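PDB 5IPW: oligopeptide ABC transporter, periplasmic oligopeptide-binding protein, putative from Thermotoga maritima MSB8, which probably binds oligopeptides in the periplasm and hands them to an ABC transporter for uptake, as related family 5 solute-binding proteins do. Local coordinates for residues Pro191-Leu195 / Asn233-Pro237; Asp131-Trp135 / Gly186-Ala192; Tyr194-His199 / Leu223-Asn228; Leu255-Pro259 / Gln270-Ile274. The contacts are given in a common frame with arbitrary orientation. Residues are numbered along the deposited sequence.

Contact 1: residues Pro191-Leu195 / Asn233-Pro237; sequences PAHYL and NTELP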
# COMPACT_ATOMS: atom_id res chain seq x y z
N PRO A 191 17.82 16.09 7.96
CA PRO A 191 19.05 16.89 7.90
C PRO A 191 19.48 17.47 9.25
O PRO A 191 19.08 18.57 9.61
CB PRO A 191 18.69 18.00 6.91
CG PRO A 191 17.22 18.16 7.07
CD PRO A 191 16.67 16.80 7.36
N ALA A 192 20.30 16.71 9.96
CA ALA A 192 20.79 17.13 11.27
C ALA A 192 21.47 18.49 11.23
O ALA A 192 21.32 19.29 12.15
CB ALA A 192 21.75 16.09 11.82
N HIS A 193 22.20 18.77 10.16
CA HIS A 193 22.93 20.04 10.06
C HIS A 193 21.99 21.24 10.10
O HIS A 193 22.39 22.32 10.55
CB HIS A 193 23.80 20.07 8.80
CG HIS A 193 23.04 20.28 7.53
ND1 HIS A 193 22.35 19.26 6.89
CD2 HIS A 193 22.85 21.39 6.78
CE1 HIS A 193 21.78 19.74 5.81
NE2 HIS A 193 22.07 21.03 5.71
N TYR A 194 20.76 21.05 9.63
CA TYR A 194 19.74 22.09 9.66
C TYR A 194 18.89 22.04 10.92
O TYR A 194 18.56 23.08 11.47
CB TYR A 194 18.81 21.97 8.44
CG TYR A 194 17.66 22.96 8.44
CD1 TYR A 194 17.87 24.30 8.15
CD2 TYR A 194 16.36 22.55 8.75
CE1 TYR A 194 16.82 25.22 8.15
CE2 TYR A 194 15.30 23.45 8.76
CZ TYR A 194 15.53 24.78 8.46
OH TYR A 194 14.49 25.67 8.47
N LEU A 195 18.53 20.84 11.37
CA LEU A 195 17.52 20.69 12.43
C LEU A 195 18.04 20.77 13.87
O LEU A 195 17.28 21.12 14.78
CB LEU A 195 16.76 19.38 12.25
CG LEU A 195 15.78 19.38 11.09
CD1 LEU A 195 15.23 17.99 10.85
CD2 LEU A 195 14.64 20.36 11.33
N ASN A 233 7.79 24.05 5.09
CA ASN A 233 9.08 24.72 5.25
C ASN A 233 9.97 24.69 4.00
O ASN A 233 10.74 23.76 3.76
CB ASN A 233 9.84 24.15 6.44
CG ASN A 233 11.11 24.92 6.73
OD1 ASN A 233 11.32 26.01 6.19
ND2 ASN A 233 11.97 24.36 7.57
N THR A 234 9.86 25.77 3.23
CA THR A 234 10.70 26.06 2.07
C THR A 234 12.22 26.01 2.35
O THR A 234 13.03 25.87 1.43
CB THR A 234 10.27 27.43 1.49
OG1 THR A 234 9.26 27.22 0.49
CG2 THR A 234 11.42 28.25 0.90
N GLU A 235 12.60 26.13 3.62
CA GLU A 235 14.01 26.16 3.98
C GLU A 235 14.57 24.79 4.34
O GLU A 235 15.77 24.66 4.51
CB GLU A 235 14.24 27.14 5.13
CG GLU A 235 14.05 28.59 4.73
CD GLU A 235 15.16 29.09 3.82
OE1 GLU A 235 16.33 28.78 4.08
OE2 GLU A 235 14.85 29.82 2.85
N LEU A 236 13.71 23.79 4.43
CA LEU A 236 14.12 22.45 4.86
C LEU A 236 14.93 21.72 3.77
O LEU A 236 14.40 21.43 2.70
CB LEU A 236 12.87 21.64 5.21
CG LEU A 236 13.09 20.21 5.66
CD1 LEU A 236 13.88 20.21 6.95
CD2 LEU A 236 11.76 19.48 5.86
N PRO A 237 16.21 21.41 4.03
CA PRO A 237 16.96 20.61 3.06
C PRO A 237 16.32 19.26 2.85
O PRO A 237 15.78 18.68 3.79
CB PRO A 237 18.32 20.43 3.74
CG PRO A 237 18.45 21.60 4.64
CD PRO A 237 17.05 21.82 5.16
O HOH W 1 12.17 28.15 7.88

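Contact 2: residues Asp131-Trp135 / Gly186-Ala192; sequences DIVFW and GFTGAPA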
# COMPACT_ATOMS: atom_id res chain seq x y z
N ASP A 131 22.80 11.32 9.56
CA ASP A 131 21.45 11.86 9.36
C ASP A 131 20.35 10.83 9.62
O ASP A 131 19.25 11.18 10.05
CB ASP A 131 21.31 12.42 7.95
CG ASP A 131 22.11 13.68 7.75
OD1 ASP A 131 22.14 14.52 8.69
OD2 ASP A 131 22.72 13.84 6.67
N ILE A 132 20.65 9.56 9.35
CA ILE A 132 19.72 8.49 9.65
C ILE A 132 19.67 8.27 11.15
O ILE A 132 18.59 8.17 11.73
CB ILE A 132 20.09 7.18 8.94
CG1 ILE A 132 20.05 7.40 7.42
CG2 ILE A 132 19.15 6.06 9.35
CD1 ILE A 132 20.55 6.24 6.59
N VAL A 133 20.84 8.21 11.78
CA VAL A 133 20.92 8.00 13.23
C VAL A 133 20.21 9.14 13.95
O VAL A 133 19.40 8.93 14.85
CB VAL A 133 22.39 7.92 13.72
CG1 VAL A 133 22.44 7.88 15.24
CG2 VAL A 133 23.08 6.70 13.14
N PHE A 134 20.52 10.36 13.54
CA PHE A 134 19.84 11.53 14.07
C PHE A 134 18.33 11.34 14.01
O PHE A 134 17.62 11.58 14.99
CB PHE A 134 20.23 12.77 13.27
CG PHE A 134 19.43 13.98 13.63
CD1 PHE A 134 19.65 14.62 14.84
CD2 PHE A 134 18.46 14.46 12.78
CE1 PHE A 134 18.91 15.73 15.18
CE2 PHE A 134 17.72 15.57 13.12
CZ PHE A 134 17.94 16.21 14.32
N TRP A 135 17.84 10.90 12.86
CA TRP A 135 16.42 10.68 12.68
C TRP A 135 15.86 9.60 13.62
O TRP A 135 14.86 9.85 14.31
CB TRP A 135 16.11 10.33 11.23
CG TRP A 135 14.68 9.99 10.99
CD1 TRP A 135 13.63 10.85 11.00
CD2 TRP A 135 14.14 8.70 10.72
NE1 TRP A 135 12.47 10.18 10.74
CE2 TRP A 135 12.75 8.85 10.56
CE3 TRP A 135 14.70 7.43 10.58
CZ2 TRP A 135 11.91 7.77 10.28
CZ3 TRP A 135 13.86 6.36 10.31
CH2 TRP A 135 12.48 6.53 10.16
N GLY A 186 10.31 6.26 6.23
CA GLY A 186 11.23 7.38 6.01
C GLY A 186 12.64 7.17 6.54
O GLY A 186 13.23 8.07 7.17
N PHE A 187 13.20 5.99 6.25
CA PHE A 187 14.48 5.58 6.81
C PHE A 187 15.69 6.32 6.23
O PHE A 187 16.82 6.10 6.66
CB PHE A 187 14.64 4.06 6.71
CG PHE A 187 13.63 3.32 7.53
CD1 PHE A 187 13.83 3.12 8.89
CD2 PHE A 187 12.44 2.90 6.96
CE1 PHE A 187 12.87 2.48 9.66
CE2 PHE A 187 11.48 2.25 7.73
CZ PHE A 187 11.69 2.04 9.08
N THR A 188 15.44 7.21 5.27
CA THR A 188 16.50 8.04 4.72
C THR A 188 16.94 9.11 5.71
O THR A 188 18.00 9.72 5.53
CB THR A 188 16.05 8.71 3.42
OG1 THR A 188 14.84 9.42 3.63
CG2 THR A 188 15.84 7.65 2.34
N GLY A 189 16.13 9.36 6.73
CA GLY A 189 16.53 10.24 7.84
C GLY A 189 16.14 11.68 7.62
O GLY A 189 15.21 11.97 6.87
N ALA A 190 16.85 12.59 8.29
CA ALA A 190 16.54 14.01 8.23
C ALA A 190 17.82 14.83 8.41
O ALA A 190 18.81 14.32 8.95
CB ALA A 190 15.53 14.37 9.31
N PRO A 191 17.82 16.09 7.96
CA PRO A 191 19.05 16.89 7.90
C PRO A 191 19.48 17.47 9.25
O PRO A 191 19.08 18.57 9.61
CB PRO A 191 18.69 18.00 6.91
CG PRO A 191 17.22 18.16 7.07
CD PRO A 191 16.67 16.80 7.36
N ALA A 192 20.30 16.71 9.96
CA ALA A 192 20.79 17.13 11.27
C ALA A 192 21.47 18.49 11.23
O ALA A 192 21.32 19.29 12.15
CB ALA A 192 21.75 16.09 11.82

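Contact 3: residues Tyr194-His199 / Leu223-Asn228; sequences YLKQFH and LFNDKN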
# COMPACT_ATOMS: atom_id res chain seq x y z
N TYR A 194 20.76 21.05 9.63
CA TYR A 194 19.74 22.09 9.66
C TYR A 194 18.89 22.04 10.92
O TYR A 194 18.56 23.08 11.47
CB TYR A 194 18.81 21.97 8.44
CG TYR A 194 17.66 22.96 8.44
CD1 TYR A 194 17.87 24.30 8.15
CD2 TYR A 194 16.36 22.55 8.75
CE1 TYR A 194 16.82 25.22 8.15
CE2 TYR A 194 15.30 23.45 8.76
CZ TYR A 194 15.53 24.78 8.46
OH TYR A 194 14.49 25.67 8.47
N LEU A 195 18.53 20.84 11.37
CA LEU A 195 17.52 20.69 12.43
C LEU A 195 18.04 20.77 13.87
O LEU A 195 17.28 21.12 14.78
CB LEU A 195 16.76 19.38 12.25
CG LEU A 195 15.78 19.38 11.09
CD1 LEU A 195 15.23 17.99 10.85
CD2 LEU A 195 14.64 20.36 11.33
N LYS A 196 19.32 20.45 14.08
CA LYS A 196 19.90 20.43 15.43
C LYS A 196 19.76 21.77 16.18
O LYS A 196 19.71 21.79 17.41
CB LYS A 196 21.36 20.01 15.39
CG LYS A 196 21.56 18.52 15.31
CD LYS A 196 23.04 18.16 15.28
CE LYS A 196 23.23 16.67 15.53
NZ LYS A 196 24.67 16.26 15.51
N GLN A 197 19.71 22.88 15.44
CA GLN A 197 19.52 24.20 16.04
C GLN A 197 18.16 24.36 16.74
O GLN A 197 17.97 25.27 17.53
CB GLN A 197 19.68 25.31 15.01
CG GLN A 197 18.61 25.32 13.93
CD GLN A 197 18.83 26.44 12.95
OE1 GLN A 197 18.90 27.60 13.33
NE2 GLN A 197 18.96 26.09 11.67
N PHE A 198 17.21 23.47 16.42
CA PHE A 198 15.87 23.46 17.01
C PHE A 198 15.67 22.34 18.04
O PHE A 198 14.55 22.14 18.53
CB PHE A 198 14.83 23.31 15.90
CG PHE A 198 14.99 24.30 14.79
CD1 PHE A 198 14.83 25.66 15.03
CD2 PHE A 198 15.31 23.89 13.51
CE1 PHE A 198 14.97 26.58 14.01
CE2 PHE A 198 15.46 24.81 12.49
CZ PHE A 198 15.29 26.16 12.74
N HIS A 199 16.74 21.63 18.38
CA HIS A 199 16.66 20.44 19.22
C HIS A 199 17.43 20.64 20.53
O HIS A 199 18.64 20.85 20.50
CB HIS A 199 17.22 19.24 18.46
CG HIS A 199 16.74 17.92 18.97
ND1 HIS A 199 17.28 17.32 20.08
CD2 HIS A 199 15.77 17.09 18.52
CE1 HIS A 199 16.67 16.17 20.30
NE2 HIS A 199 15.75 16.00 19.36
N LEU A 223 7.96 24.31 17.19
CA LEU A 223 8.99 24.90 16.34
C LEU A 223 9.69 23.81 15.53
O LEU A 223 9.90 23.98 14.33
CB LEU A 223 10.00 25.70 17.17
CG LEU A 223 11.17 26.35 16.41
CD1 LEU A 223 10.68 27.31 15.33
CD2 LEU A 223 12.10 27.07 17.38
N PHE A 224 10.04 22.70 16.19
CA PHE A 224 10.75 21.63 15.51
C PHE A 224 9.93 21.04 14.37
O PHE A 224 10.44 20.89 13.26
CB PHE A 224 11.16 20.53 16.47
CG PHE A 224 12.07 19.51 15.86
CD1 PHE A 224 11.56 18.41 15.19
CD2 PHE A 224 13.45 19.67 15.93
CE1 PHE A 224 12.40 17.48 14.60
CE2 PHE A 224 14.30 18.74 15.35
CZ PHE A 224 13.77 17.64 14.69
N ASN A 225 8.68 20.70 14.66
CA ASN A 225 7.80 20.10 13.65
C ASN A 225 7.48 21.06 12.50
O ASN A 225 7.27 20.61 11.38
CB ASN A 225 6.50 19.60 14.29
CG ASN A 225 6.73 18.47 15.29
OD1 ASN A 225 7.64 17.65 15.14
ND2 ASN A 225 5.90 18.42 16.31
N ASP A 226 7.44 22.36 12.78
CA ASP A 226 7.26 23.37 11.72
C ASP A 226 8.47 23.43 10.82
O ASP A 226 8.35 23.62 9.61
CB ASP A 226 7.02 24.77 12.30
CG ASP A 226 5.55 25.12 12.38
OD1 ASP A 226 4.72 24.22 12.64
OD2 ASP A 226 5.23 26.32 12.18
N LYS A 227 9.64 23.31 11.44
CA LYS A 227 10.89 23.32 10.71
C LYS A 227 11.12 22.02 9.95
O LYS A 227 11.65 22.03 8.84
CB LYS A 227 12.06 23.59 11.67
CG LYS A 227 12.02 24.99 12.27
CD LYS A 227 12.15 26.06 11.20
CE LYS A 227 12.04 27.45 11.80
NZ LYS A 227 11.90 28.47 10.72
N ASN A 228 10.71 20.90 10.53
CA ASN A 228 10.87 19.61 9.88
C ASN A 228 9.64 19.24 9.06
O ASN A 228 9.37 18.06 8.86
CB ASN A 228 11.18 18.52 10.92
CG ASN A 228 11.67 17.22 10.29
OD1 ASN A 228 12.38 17.23 9.28
ND2 ASN A 228 11.30 16.09 10.89
O HOH W 1 12.17 28.15 7.88

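Contact 4: residues Leu255-Pro259 / Gln270-Ile274; sequences LERNP and QLPYI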
# COMPACT_ATOMS: atom_id res chain seq x y z
N LEU A 255 6.68 23.07 -6.59
CA LEU A 255 7.91 22.33 -6.29
C LEU A 255 8.92 22.55 -7.40
O LEU A 255 8.58 22.53 -8.57
CB LEU A 255 7.64 20.84 -6.14
CG LEU A 255 6.48 20.43 -5.24
CD1 LEU A 255 6.12 18.99 -5.50
CD2 LEU A 255 6.81 20.62 -3.77
N GLU A 256 10.17 22.78 -7.02
CA GLU A 256 11.26 22.99 -7.96
C GLU A 256 12.23 21.81 -7.85
O GLU A 256 12.38 21.20 -6.79
CB GLU A 256 11.98 24.30 -7.65
CG GLU A 256 13.06 24.69 -8.64
CD GLU A 256 13.71 26.02 -8.31
OE1 GLU A 256 13.68 26.92 -9.17
OE2 GLU A 256 14.25 26.17 -7.20
N ARG A 257 12.87 21.50 -8.97
CA ARG A 257 13.83 20.42 -8.99
C ARG A 257 14.92 20.62 -7.95
O ARG A 257 15.40 21.74 -7.74
CB ARG A 257 14.46 20.29 -10.38
CG ARG A 257 15.27 21.50 -10.84
CD ARG A 257 15.69 21.29 -12.28
NE ARG A 257 16.15 19.92 -12.42
CZ ARG A 257 15.72 19.03 -13.31
NH1 ARG A 257 14.84 19.32 -14.25
NH2 ARG A 257 16.24 17.82 -13.26
N ASN A 258 15.28 19.53 -7.28
CA ASN A 258 16.40 19.50 -6.36
C ASN A 258 17.70 19.37 -7.15
O ASN A 258 17.97 18.30 -7.72
CB ASN A 258 16.27 18.32 -5.41
CG ASN A 258 17.49 18.13 -4.54
OD1 ASN A 258 18.44 18.90 -4.62
ND2 ASN A 258 17.47 17.09 -3.71
N PRO A 259 18.51 20.44 -7.19
CA PRO A 259 19.68 20.43 -8.06
C PRO A 259 20.77 19.45 -7.60
O PRO A 259 21.69 19.19 -8.36
CB PRO A 259 20.18 21.87 -7.98
CG PRO A 259 19.77 22.34 -6.63
CD PRO A 259 18.46 21.65 -6.34
N GLN A 270 20.82 13.68 -15.03
CA GLN A 270 20.45 13.86 -13.63
C GLN A 270 18.96 14.13 -13.52
O GLN A 270 18.44 15.10 -14.06
CB GLN A 270 21.21 15.04 -13.01
CG GLN A 270 20.81 15.32 -11.56
CD GLN A 270 21.34 16.63 -11.02
OE1 GLN A 270 21.46 17.62 -11.75
NE2 GLN A 270 21.63 16.66 -9.72
N LEU A 271 18.27 13.26 -12.80
CA LEU A 271 16.84 13.38 -12.63
C LEU A 271 16.52 14.46 -11.58
O LEU A 271 17.41 14.92 -10.86
CB LEU A 271 16.26 12.02 -12.22
CG LEU A 271 16.45 10.93 -13.27
CD1 LEU A 271 16.11 9.57 -12.69
CD2 LEU A 271 15.61 11.20 -14.51
N PRO A 272 15.25 14.90 -11.51
CA PRO A 272 14.13 14.53 -12.40
C PRO A 272 14.25 15.14 -13.78
O PRO A 272 15.07 16.00 -13.99
CB PRO A 272 12.91 15.10 -11.67
CG PRO A 272 13.44 16.21 -10.84
CD PRO A 272 14.82 15.78 -10.42
N TYR A 273 13.44 14.68 -14.72
CA TYR A 273 13.39 15.31 -16.02
C TYR A 273 12.66 16.64 -15.93
O TYR A 273 13.07 17.64 -16.50
CB TYR A 273 12.63 14.43 -16.99
CG TYR A 273 13.34 13.15 -17.40
CD1 TYR A 273 14.56 13.19 -18.05
CD2 TYR A 273 12.74 11.92 -17.20
CE1 TYR A 273 15.18 12.02 -18.47
CE2 TYR A 273 13.35 10.76 -17.62
CZ TYR A 273 14.57 10.82 -18.24
OH TYR A 273 15.15 9.66 -18.66
N ILE A 274 11.57 16.64 -15.16
CA ILE A 274 10.68 17.77 -15.03
C ILE A 274 11.25 18.84 -14.09
O ILE A 274 11.71 18.52 -12.99
CB ILE A 274 9.29 17.28 -14.57
CG1 ILE A 274 8.73 16.32 -15.63
CG2 ILE A 274 8.34 18.45 -14.34
CD1 ILE A 274 7.54 15.52 -15.17
O HOH W 2 17.86 17.96 -10.60

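Contact 1: residues Pro191-Leu195 / Asn233-Pro237
Pro191 sits at the N-cap of the short helix 192-195, and its carbonyl O accepts from the backbone N of both Tyr194 (3.0 Å) and Leu195 (2.9 Å). Its ring lies against Leu236 and Pro237: Pro191 CB is 4.0 Å from Pro237 CB, and Pro191 CG is 3.9 Å from Leu236 CD1. His193 adds a marginal touch, NE2 to Pro237 CG at 3.8 Å, while the same nitrogen is hydrogen-bonded to Asp123. Tyr194 contributes most. One face of the Tyr194 ring receives Pro237, whose CD stands 3.9 Å from the ring centroid and 27° off the normal, a CH-pi contact; Leu236 CD1 approaches Tyr194 CD2 at 3.9 Å. At the far end of the ring, Asn233 ND2 donates to Tyr194 OH (3.0 Å, nearly linear) and also bonds Lys227 O. Water 1 donates to Asn233 OD1 (2.9 Å) and has a weak link to Tyr194 OH (3.4 Å). Leu195 makes a loose contact, CD2 to Leu236 CD1 at 4.4 Å; its side chain also packs on Phe134 and Phe224. Opposite, Glu235 N bonds Asn233 OD1 (2.9 Å) and Leu236 N bonds Asn233 O (3.0 Å). The loop between helix 220-227 and strand 242-244 thus forms an Asx turn within a type I beta turn, followed by a proline that packs on a tyrosine face of helix 192-195.

Contact 2: residues Asp131-Trp135 / Gly186-Ala192
The loop 186-192 runs across the flank of helix 129-140, and the closest CA atoms are those of Ile132 and Gly189, 4.1 Å apart. No side chain would fit there: an ideal CB on Gly189 would collide with Asp131 O and Ile132 CA, and the positive phi of 92° with psi of -157° also favours glycine. Gly189 CA lies 3.4 Å from Trp135 CB. The Trp135 indole is the largest bump. It reaches over the type I turn Gly186-Gly189, with Gly186 O 3.4 Å from Trp135 CZ2 over one ring face, and drives the edge of its six-membered ring at the face of Phe187 in an offset edge-to-face pair (centroids 5.4 Å apart, planes at 83°). Ile132 fits beside the turn, CG2 3.6 Å from Phe187 O and CG1 3.6 Å from Thr188 O, and behind it lies strand 166-171. At the other end the Ala192 methyl settles on Phe134: Ala192 CB is 3.9 Å from the Phe134 ring centroid, a CH-pi contact. Two hydrogen bonds fix the loop, Ala190 N to Asp131 O (3.3 Å) and Ala192 N to Asp131 OD1 (3.1 Å), while Asp131 OD2 accepts from Trp121 NE1. Asp131 O also takes the helical bond from Trp135 N (3.2 Å), so Asp131 holds the loop through both its backbone O and its carboxylate, in a buried contact that is otherwise mostly apolar.

Contact 3: residues Tyr194-His199 / Leu223-Asn228
This is a buried, largely apolar helix-to-helix packing contact with no direct hydrogen bond between the segments; it joins the helical turns of 194-198 to the C-terminal part of helix 220-227. The nearest CA atoms are those of Phe198 and Phe224, 5.6 Å apart, and these two residues carry most of the contact. Lys227 CG lies over the Phe198 ring, 3.5 Å from its centroid and 13° off the normal, a CH-pi contact made by the aliphatic part of the lysine. Leu223 CD2 reaches Phe198 CD1 at 3.9 Å, and Phe224 CD2 lies 3.9 Å from Phe198 CB. The Phe224 ring also meets Leu195, CE2 to CB at 4.0 Å, and offers its face to the edge of His199 in an offset edge-to-face pair (centroids 5.7 Å apart, planes at 76°); His199 NE2 is meanwhile hydrogen-bonded to Asp138 O. Leu195 CD1 touches Asn228 OD1 at 3.3 Å, where the chain leaves the helix. Beside the Tyr194 hydroxyl, which accepts from Asn233, Lys227 NZ donates to water 1 (2.9 Å), itself weakly linked to Tyr194 OH (3.4 Å). The 3-10 turn is held by Phe198 N to Leu195 O (2.9 Å) and His199 N to Lys196 O (3.1 Å). Helix 129-140 completes the packing, its Phe134 on Leu195 and its Ile139 on Phe224, in a three-way helical junction inside the family 5 solute-binding region.

Contact 4: residues Leu255-Pro259 / Gln270-Ile274
Gln270, first of 270-274, reaches across to 255-259: its NE2 donates to Pro259 O (2.9 Å), although that oxygen is crowded in the model and its place is less sure, and also to Phe261 O. Leu271 turns its side chain away, but its carbonyl O accepts from water 2 (3.1 Å), which also donates to Asn258 O (2.9 Å) and accepts from Arg257 NH2 (3.1 Å). Pro272, preceded by a cis peptide bond, lays its ring over one face of the Arg257 guanidinium, Pro272 CD being 3.8 Å from Arg257 NH2; that NH2 is modelled too close to Pro272 O, so its exact place is less sure. Tyr273 presents only its backbone here, its O taking a weak hydrogen bond from Arg257 NH1 (3.3 Å). Ile274 likewise points its side chain away, and its O is bonded to Trp242. The charge of the buried Arg257, at the end of strand 252-257, is balanced by a salt bridge from NH1 to Asp275, while the Tyr273 carbonyl (weakly) and water 2 take up NH groups.

Contacts 1, 2 and 3 form one continuous cluster. The centres of contacts 1 and 2 are about 11 Å apart. Those of contacts 1 and 3 are about 7 Å apart, and those of contacts 2 and 3 about 13 Å. The chain 186-199 threads through all three, meeting helix 129-140 first, then loop 233-237 and helix 220-227. Leu195 packs on Ala190 and Phe134, while Asn233 ND2 probably bonds Lys227 O. These contacts thus pack helices 129-140, 192-195 and 220-227 with their loops. Contact 4, later in the chain, does not touch them: its nearest atoms are about 7 Å from contact 1. It joins the ends of neighbouring strands 252-257 and 276-281 of one sheet.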